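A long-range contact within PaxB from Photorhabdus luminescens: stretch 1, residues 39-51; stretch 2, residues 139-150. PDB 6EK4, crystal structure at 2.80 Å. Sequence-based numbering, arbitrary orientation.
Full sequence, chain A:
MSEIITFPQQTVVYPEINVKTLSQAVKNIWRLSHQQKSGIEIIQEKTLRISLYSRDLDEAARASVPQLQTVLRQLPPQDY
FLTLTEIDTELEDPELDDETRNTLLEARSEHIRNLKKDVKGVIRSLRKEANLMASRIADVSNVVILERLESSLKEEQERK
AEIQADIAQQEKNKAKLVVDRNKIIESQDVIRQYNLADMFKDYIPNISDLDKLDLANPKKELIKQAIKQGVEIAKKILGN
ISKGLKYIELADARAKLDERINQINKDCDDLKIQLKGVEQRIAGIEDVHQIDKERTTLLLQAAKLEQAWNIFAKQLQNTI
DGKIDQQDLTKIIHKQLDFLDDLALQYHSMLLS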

# COMPACT_ATOMS: atom_id res chain seq x y z
N GLY A 39 -7.74 3.64 -10.89
CA GLY A 39 -8.73 3.93 -11.92
C GLY A 39 -9.25 2.72 -12.67
O GLY A 39 -9.67 2.83 -13.83
N ILE A 40 -9.23 1.56 -12.02
CA ILE A 40 -9.74 0.32 -12.61
C ILE A 40 -11.22 0.12 -12.26
O ILE A 40 -11.96 -0.49 -13.02
CB ILE A 40 -8.90 -0.90 -12.16
CG1 ILE A 40 -7.43 -0.69 -12.52
CG2 ILE A 40 -9.42 -2.17 -12.82
CD1 ILE A 40 -6.47 -1.61 -11.80
N GLU A 41 -11.64 0.64 -11.10
CA GLU A 41 -13.05 0.73 -10.68
C GLU A 41 -13.56 -0.55 -10.00
O GLU A 41 -14.05 -0.49 -8.87
CB GLU A 41 -13.98 1.13 -11.84
CG GLU A 41 -15.31 1.73 -11.40
CD GLU A 41 -15.17 3.13 -10.82
OE1 GLU A 41 -14.82 3.25 -9.63
OE2 GLU A 41 -15.43 4.11 -11.56
N ILE A 42 -13.47 -1.69 -10.68
CA ILE A 42 -13.80 -2.97 -10.06
C ILE A 42 -12.82 -3.29 -8.93
O ILE A 42 -13.20 -3.84 -7.91
CB ILE A 42 -13.85 -4.13 -11.09
CG1 ILE A 42 -14.48 -5.39 -10.47
CG2 ILE A 42 -12.47 -4.46 -11.63
CD1 ILE A 42 -15.92 -5.21 -10.02
N ILE A 43 -11.55 -2.91 -9.13
CA ILE A 43 -10.54 -3.02 -8.08
C ILE A 43 -10.86 -2.06 -6.94
O ILE A 43 -10.73 -2.40 -5.77
CB ILE A 43 -9.12 -2.72 -8.63
CG1 ILE A 43 -8.69 -3.78 -9.66
CG2 ILE A 43 -8.10 -2.64 -7.50
CD1 ILE A 43 -8.39 -5.15 -9.08
N GLN A 44 -11.30 -0.85 -7.30
CA GLN A 44 -11.70 0.16 -6.32
C GLN A 44 -12.85 -0.34 -5.44
O GLN A 44 -12.87 -0.08 -4.24
CB GLN A 44 -12.11 1.46 -7.02
CG GLN A 44 -11.97 2.70 -6.16
CD GLN A 44 -12.29 3.97 -6.93
OE1 GLN A 44 -11.39 4.76 -7.24
NE2 GLN A 44 -13.56 4.17 -7.25
N GLU A 45 -13.79 -1.06 -6.05
CA GLU A 45 -14.92 -1.63 -5.31
C GLU A 45 -14.49 -2.82 -4.46
O GLU A 45 -14.90 -2.94 -3.30
CB GLU A 45 -16.03 -2.06 -6.27
CG GLU A 45 -17.34 -2.40 -5.58
CD GLU A 45 -18.37 -3.00 -6.52
OE1 GLU A 45 -18.38 -2.63 -7.72
OE2 GLU A 45 -19.18 -3.83 -6.06
N LYS A 46 -13.66 -3.69 -5.03
CA LYS A 46 -13.18 -4.88 -4.32
C LYS A 46 -12.32 -4.51 -3.10
O LYS A 46 -12.40 -5.18 -2.07
CB LYS A 46 -12.38 -5.79 -5.25
CG LYS A 46 -13.24 -6.62 -6.20
CD LYS A 46 -12.41 -7.70 -6.88
CE LYS A 46 -13.14 -8.32 -8.05
NZ LYS A 46 -12.34 -9.41 -8.68
N THR A 47 -11.52 -3.46 -3.22
CA THR A 47 -10.70 -2.98 -2.10
C THR A 47 -11.57 -2.45 -0.96
O THR A 47 -11.23 -2.61 0.21
CB THR A 47 -9.71 -1.89 -2.53
OG1 THR A 47 -10.39 -0.89 -3.31
CG2 THR A 47 -8.58 -2.49 -3.36
N LEU A 48 -12.69 -1.82 -1.31
CA LEU A 48 -13.66 -1.35 -0.32
C LEU A 48 -14.36 -2.52 0.38
O LEU A 48 -14.72 -2.42 1.55
CB LEU A 48 -14.69 -0.41 -0.95
CG LEU A 48 -14.16 0.95 -1.42
CD1 LEU A 48 -15.20 1.67 -2.26
CD2 LEU A 48 -13.72 1.81 -0.25
N ARG A 49 -14.55 -3.63 -0.34
CA ARG A 49 -15.10 -4.85 0.26
C ARG A 49 -14.13 -5.43 1.29
O ARG A 49 -14.54 -5.89 2.35
CB ARG A 49 -15.39 -5.91 -0.80
CG ARG A 49 -16.54 -5.59 -1.74
CD ARG A 49 -16.67 -6.67 -2.80
NE ARG A 49 -17.53 -6.27 -3.91
CZ ARG A 49 -17.63 -6.93 -5.07
NH1 ARG A 49 -16.92 -8.04 -5.28
NH2 ARG A 49 -18.44 -6.48 -6.02
N ILE A 50 -12.84 -5.41 0.96
CA ILE A 50 -11.80 -5.95 1.84
C ILE A 50 -11.69 -5.11 3.12
O ILE A 50 -11.59 -5.67 4.21
CB ILE A 50 -10.43 -6.03 1.13
CG1 ILE A 50 -10.48 -7.08 0.01
CG2 ILE A 50 -9.33 -6.41 2.12
CD1 ILE A 50 -9.35 -6.95 -1.00
N SER A 51 -11.73 -3.79 2.98
CA SER A 51 -11.66 -2.90 4.15
C SER A 51 -12.90 -3.04 5.04
O SER A 51 -12.79 -2.98 6.26
CB SER A 51 -11.50 -1.44 3.72
OG SER A 51 -12.71 -0.91 3.21
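Stretch 2 139-150: DVSNVVILERLE

Stretch 2 runs antiparallel to the helix of stretch 1, through an irregular segment that is extended only at Val143 and Val144 where it lies against the helix. It arrives as the end of a helix that includes Val140 and Ser141, opens into the segment with extended torsions at Val143 and Val144 (phi/psi -77/117 and -95/121), leaves the extended conformation at Ile145 (-123/-20), and re-enters a helix at Leu149, with Arg148 in the N-cap position. As its numbers rise, those of stretch 1 fall: the CA of Val140 lies 5.3 Å from the CA of Ile50, the CA of Val143 6.6 Å from the CA of Lys46, and the CA of Ile145 6.5 Å from the CA of Ile43.

The main bump is Val143, whose CA-to-CB bond points toward the helix. It settles into the hollow between Lys46 and Ile50, one helical turn apart: its CG1 lies 3.7 Å from Lys46 CB and 3.5 Å from Lys46 O, while its CB is 3.6 Å from Ile50 CG1. Arg49 lines the same hollow more loosely, its CB 4.3 Å from Val143 CG2. Ile50 in turn reaches on to the next residue of the segment that packs, with its CD1 3.7 Å from Ile145 CG2; that methyl also lies 4.0 Å from Lys46 CB.

At Val144 the CA-to-CB bond points away, and its backbone makes the contact instead. The long, nearly extended Lys46 side chain delivers NZ to Val144 O, a 3.0 Å hydrogen bond and the one polar link across the contact. Farther along, Ile43 starts sideways but bends inward, placing CD1 3.6 Å from Ile145 O and 4.1 Å from Leu149 CD1. Ile40 CD1 adds a looser touch on Leu149 CD1 at 4.3 Å. The rule is economical: branched aliphatics fit a helix groove, and one lysine serves as both apolar wall and polar clasp.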

# COMPACT_ATOMS: atom_id res chain seq x y z
N ASP A 139 -14.51 -14.14 4.43
CA ASP A 139 -15.02 -12.95 3.75
C ASP A 139 -13.91 -12.04 3.21
O ASP A 139 -13.99 -11.57 2.08
CB ASP A 139 -15.94 -12.15 4.68
CG ASP A 139 -17.31 -12.78 4.86
OD1 ASP A 139 -17.76 -13.53 3.97
OD2 ASP A 139 -17.96 -12.51 5.90
N VAL A 140 -12.88 -11.81 4.02
CA VAL A 140 -11.78 -10.92 3.62
C VAL A 140 -10.86 -11.57 2.58
O VAL A 140 -10.40 -10.90 1.66
CB VAL A 140 -10.92 -10.43 4.83
CG1 VAL A 140 -11.79 -9.72 5.85
CG2 VAL A 140 -10.15 -11.58 5.47
N SER A 141 -10.61 -12.87 2.73
CA SER A 141 -9.66 -13.58 1.87
C SER A 141 -10.21 -13.94 0.49
O SER A 141 -9.45 -14.04 -0.47
CB SER A 141 -9.17 -14.86 2.57
OG SER A 141 -10.23 -15.76 2.80
N ASN A 142 -11.53 -14.13 0.39
CA ASN A 142 -12.16 -14.55 -0.87
C ASN A 142 -12.28 -13.45 -1.93
O ASN A 142 -12.61 -13.74 -3.08
CB ASN A 142 -13.54 -15.17 -0.61
CG ASN A 142 -13.45 -16.58 -0.05
OD1 ASN A 142 -12.41 -17.24 -0.12
ND2 ASN A 142 -14.55 -17.06 0.52
N VAL A 143 -12.02 -12.20 -1.56
CA VAL A 143 -12.00 -11.10 -2.52
C VAL A 143 -10.68 -11.17 -3.30
O VAL A 143 -9.61 -11.03 -2.72
CB VAL A 143 -12.13 -9.72 -1.84
CG1 VAL A 143 -12.12 -8.61 -2.88
CG2 VAL A 143 -13.39 -9.66 -1.00
N VAL A 144 -10.77 -11.38 -4.61
CA VAL A 144 -9.59 -11.54 -5.46
C VAL A 144 -9.21 -10.20 -6.09
O VAL A 144 -10.00 -9.60 -6.81
CB VAL A 144 -9.83 -12.58 -6.58
CG1 VAL A 144 -8.53 -12.90 -7.30
CG2 VAL A 144 -10.45 -13.85 -6.00
N ILE A 145 -7.98 -9.74 -5.81
CA ILE A 145 -7.51 -8.43 -6.29
C ILE A 145 -6.22 -8.47 -7.13
O ILE A 145 -5.95 -7.53 -7.87
CB ILE A 145 -7.31 -7.44 -5.12
CG1 ILE A 145 -6.48 -8.06 -4.00
CG2 ILE A 145 -8.66 -6.98 -4.59
CD1 ILE A 145 -5.98 -7.06 -2.97
N LEU A 146 -5.44 -9.55 -7.02
CA LEU A 146 -4.13 -9.63 -7.68
C LEU A 146 -4.14 -10.34 -9.04
O LEU A 146 -3.07 -10.69 -9.56
CB LEU A 146 -3.11 -10.30 -6.75
CG LEU A 146 -2.78 -9.61 -5.42
CD1 LEU A 146 -1.65 -10.35 -4.72
CD2 LEU A 146 -2.41 -8.15 -5.63
N GLU A 147 -5.32 -10.56 -9.62
CA GLU A 147 -5.41 -11.14 -10.96
C GLU A 147 -4.87 -10.16 -12.00
O GLU A 147 -5.41 -9.07 -12.16
CB GLU A 147 -6.85 -11.54 -11.30
CG GLU A 147 -7.26 -12.89 -10.73
CD GLU A 147 -8.71 -13.24 -11.02
OE1 GLU A 147 -9.17 -14.29 -10.52
OE2 GLU A 147 -9.38 -12.49 -11.76
N ARG A 148 -3.81 -10.58 -12.69
CA ARG A 148 -3.09 -9.75 -13.68
C ARG A 148 -2.84 -8.30 -13.24
O ARG A 148 -2.95 -7.37 -14.04
CB ARG A 148 -3.78 -9.80 -15.05
CG ARG A 148 -5.20 -9.26 -15.11
CD ARG A 148 -5.65 -9.08 -16.55
NE ARG A 148 -7.10 -9.10 -16.69
CZ ARG A 148 -7.75 -9.06 -17.85
NH1 ARG A 148 -7.08 -9.00 -19.00
NH2 ARG A 148 -9.08 -9.09 -17.86
N LEU A 149 -2.48 -8.13 -11.97
CA LEU A 149 -2.10 -6.81 -11.45
C LEU A 149 -0.59 -6.61 -11.58
O LEU A 149 -0.12 -5.49 -11.76
CB LEU A 149 -2.55 -6.64 -10.00
CG LEU A 149 -3.05 -5.23 -9.66
CD1 LEU A 149 -4.45 -5.00 -10.22
CD2 LEU A 149 -3.04 -4.99 -8.16
N GLU A 150 0.16 -7.71 -11.48
CA GLU A 150 1.58 -7.71 -11.84
C GLU A 150 1.76 -7.43 -13.34
O GLU A 150 2.77 -6.84 -13.75
CB GLU A 150 2.23 -9.06 -11.49
CG GLU A 150 2.43 -9.29 -10.00
CD GLU A 150 3.73 -8.71 -9.48
OE1 GLU A 150 4.31 -9.30 -8.54
OE2 GLU A 150 4.18 -7.66 -9.99